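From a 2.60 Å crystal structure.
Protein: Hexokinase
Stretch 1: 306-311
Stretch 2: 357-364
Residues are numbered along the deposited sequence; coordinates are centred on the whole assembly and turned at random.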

# COMPACT_ATOMS: atom_id res chain seq x y z
N LYS A 306 22.63 -21.83 14.03
CA LYS A 306 22.46 -23.28 13.97
C LYS A 306 21.07 -23.77 14.43
O LYS A 306 20.90 -24.95 14.74
N ILE A 307 20.08 -22.89 14.44
CA ILE A 307 18.73 -23.27 14.87
C ILE A 307 17.84 -23.74 13.71
O ILE A 307 16.76 -24.25 13.94
N LEU A 308 18.32 -23.59 12.48
CA LEU A 308 17.60 -24.03 11.28
C LEU A 308 18.55 -24.70 10.30
O LEU A 308 19.73 -24.39 10.23
N PHE A 309 18.02 -25.62 9.51
CA PHE A 309 18.77 -26.35 8.49
C PHE A 309 20.20 -26.75 8.90
O PHE A 309 21.12 -26.72 8.08
N ARG A 310 20.37 -27.13 10.16
CA ARG A 310 21.68 -27.53 10.69
C ARG A 310 22.78 -26.53 10.38
O ARG A 310 23.95 -26.90 10.31
N GLY A 311 22.40 -25.27 10.19
CA GLY A 311 23.37 -24.23 9.90
C GLY A 311 23.63 -23.98 8.42
O GLY A 311 24.44 -23.12 8.08
N PRO A 357 11.14 -31.64 10.29
CA PRO A 357 9.92 -31.19 10.96
C PRO A 357 10.16 -29.94 11.81
O PRO A 357 9.36 -29.00 11.79
N ILE A 358 11.26 -29.89 12.56
CA ILE A 358 11.52 -28.70 13.36
C ILE A 358 11.63 -27.47 12.48
O ILE A 358 11.11 -26.41 12.82
N ASP A 359 12.28 -27.61 11.33
CA ASP A 359 12.47 -26.49 10.43
C ASP A 359 11.14 -25.95 9.95
O ASP A 359 10.91 -24.73 9.93
N ASN A 360 10.25 -26.88 9.59
CA ASN A 360 8.92 -26.53 9.12
C ASN A 360 8.16 -25.83 10.23
O ASN A 360 7.61 -24.74 10.03
N ARG A 361 8.17 -26.44 11.42
CA ARG A 361 7.49 -25.87 12.58
C ARG A 361 8.04 -24.47 12.91
O ARG A 361 7.28 -23.51 13.04
N ILE A 362 9.36 -24.37 13.03
CA ILE A 362 10.05 -23.10 13.31
C ILE A 362 9.68 -22.05 12.25
O ILE A 362 9.36 -20.93 12.59
N VAL A 363 9.68 -22.44 10.97
CA VAL A 363 9.36 -21.51 9.89
C VAL A 363 7.90 -21.03 9.84
O VAL A 363 7.65 -19.88 9.50
N ARG A 364 6.94 -21.89 10.18
CA ARG A 364 5.53 -21.47 10.17
C ARG A 364 5.27 -20.49 11.32
O ARG A 364 4.40 -19.63 11.25

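A buried carboxylate is costly unless every oxygen finds a donor, and a common solution is to let one acidic side chain on a helix tie down an irregular loop. The contact between residues 306-311 and the helix 357-364 of this hexokinase is a compact example. Only 329 Å² is buried, both sides summed, and Asp359 contributes more of it than any other residue. Its CA-to-CB bond points toward the loop, at the place where the two backbones come closest, the CA atoms of Leu308 and Asp359 being 5.8 Å apart. With chi1 in the m well (-59°) and chi2 at -44°, the carboxylate is set with its two oxygens serving different partners. Asp359 OD1 accepts a hydrogen bond from the backbone N of Phe309 at 3.1 Å, with a favourable N-H...O angle of 155°. OD2 faces Arg310, and also takes a hydrogen bond from a residue just outside these stretches.

Arg310 shows how a side chain that starts out sideways can still reach its partner. Its chi1 is m (-90°), and chi2 and chi3 are both p (59° and 57°), so the chain curls instead of extending, and its end comes nearer the helix. The guanidinium then meets the carboxylate edge-on: Arg310 NH1 and NH2 each lie 3.0 Å from Asp359 OD2, forming a salt bridge in which both nitrogens donate to the same oxygen. Sharing one acceptor bends both hydrogen bonds, to 137° each. CD1 of Ile358, 4.1 Å from Arg310 NH1, also lies at the guanidinium edge. Ile358 itself points toward the loop but has an unusual chi1 of 1°, between wells, with chi2 t.

Beside this polar centre lies an apolar patch. Leu308 leaves its backbone sideways, yet its end comes nearer the helix; chi1 is off-rotamer at -99° and chi2 is t (-156°). This conformation directs its two methyls to different neighbours: Leu308 CD2 lies 3.6 Å from Ile362 CG2, whereas Leu308 CD1 lies 3.8 Å from Val363 CG2. Leu308 CD2 also approaches Asp359 OD1 to 3.2 Å, so that hydrocarbon packs directly against the carboxylate. Ile362, one helical turn after Asp359 and pointing toward the loop, adopts chi1 m and chi2 t. The extended Ile362 CD1 lies 3.3 Å from Ile307 O and 4.0 Å from Ile307 CG2. Ile307, also m and t, directs its end away from the helix, leaving CG2 to make that side-chain contact. Val363, with chi1 t, points toward the loop as well.

Phe309 completes the arrangement. Its chi1 is m (-43°) and chi2 -36°, bringing Phe309 CD1 to 3.5 Å from Asp359 CG in an oblique approach. Thus the residue whose amide binds the carboxylate also brings its ring into contact with it. The general lesson is that one well-placed acid can anchor a loop through main chain and side chain together, while neighbouring aliphatic groups fill the space around it.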

# COMPACT_ATOMS: atom_id res chain seq x y z
CB LYS A 306 23.57 -23.96 14.80
CG LYS A 306 24.89 -24.20 14.07
CD LYS A 306 25.55 -22.90 13.57
CE LYS A 306 26.94 -23.15 12.96
NZ LYS A 306 27.58 -21.88 12.50
CB ILE A 307 18.06 -22.12 15.67
CG1 ILE A 307 19.01 -21.63 16.78
CG2 ILE A 307 16.78 -22.62 16.35
CD1 ILE A 307 18.50 -20.48 17.65
CB LEU A 308 16.92 -22.86 10.55
CG LEU A 308 15.43 -22.50 10.69
CD1 LEU A 308 14.99 -21.73 9.46
CD2 LEU A 308 14.58 -23.73 10.83
CB PHE A 309 18.80 -25.53 7.18
CG PHE A 309 17.47 -24.90 6.82
CD1 PHE A 309 16.27 -25.55 7.07
CD2 PHE A 309 17.43 -23.64 6.21
CE1 PHE A 309 15.05 -24.97 6.72
CE2 PHE A 309 16.22 -23.05 5.85
CZ PHE A 309 15.03 -23.72 6.11
CB ARG A 310 22.08 -28.92 10.17
CG ARG A 310 21.63 -30.05 11.06
CD ARG A 310 20.12 -30.01 11.20
NE ARG A 310 19.47 -30.08 9.89
CZ ARG A 310 18.18 -29.87 9.69
NH1 ARG A 310 17.39 -29.58 10.71
NH2 ARG A 310 17.67 -29.97 8.47
CB PRO A 357 9.54 -32.41 11.80
CG PRO A 357 9.84 -33.52 10.84
CD PRO A 357 11.19 -33.12 10.26
CB ILE A 358 12.83 -28.75 14.15
CG1 ILE A 358 13.57 -30.05 13.89
CG2 ILE A 358 12.57 -28.45 15.61
CD1 ILE A 358 15.08 -29.90 14.04
CB ASP A 359 13.33 -26.89 9.23
CG ASP A 359 14.70 -27.40 9.64
OD1 ASP A 359 15.35 -26.80 10.53
OD2 ASP A 359 15.13 -28.41 9.05
CB ASN A 360 8.17 -27.79 8.68
CG ASN A 360 8.71 -28.38 7.40
OD1 ASN A 360 8.46 -29.55 7.09
ND2 ASN A 360 9.41 -27.57 6.62
CB ARG A 361 7.62 -26.80 13.79
CG ARG A 361 7.05 -26.18 15.04
CD ARG A 361 6.59 -27.21 16.04
NE ARG A 361 7.16 -26.97 17.36
CZ ARG A 361 6.81 -27.64 18.45
NH1 ARG A 361 5.86 -28.58 18.37
NH2 ARG A 361 7.42 -27.41 19.61
CB ILE A 362 11.61 -23.29 13.33
CG1 ILE A 362 12.05 -23.92 14.65
CG2 ILE A 362 12.33 -21.98 13.03
CD1 ILE A 362 13.50 -24.25 14.70
CB VAL A 363 9.82 -22.06 8.51
CG1 VAL A 363 9.33 -21.18 7.38
CG2 VAL A 363 11.33 -22.09 8.45
CB ARG A 364 4.59 -22.68 10.28
CG ARG A 364 3.12 -22.39 9.94
CD ARG A 364 2.19 -22.86 11.04
NE ARG A 364 0.76 -22.75 10.72
CZ ARG A 364 0.11 -21.61 10.52
NH1 ARG A 364 0.75 -20.44 10.59
NH2 ARG A 364 -1.21 -21.63 10.28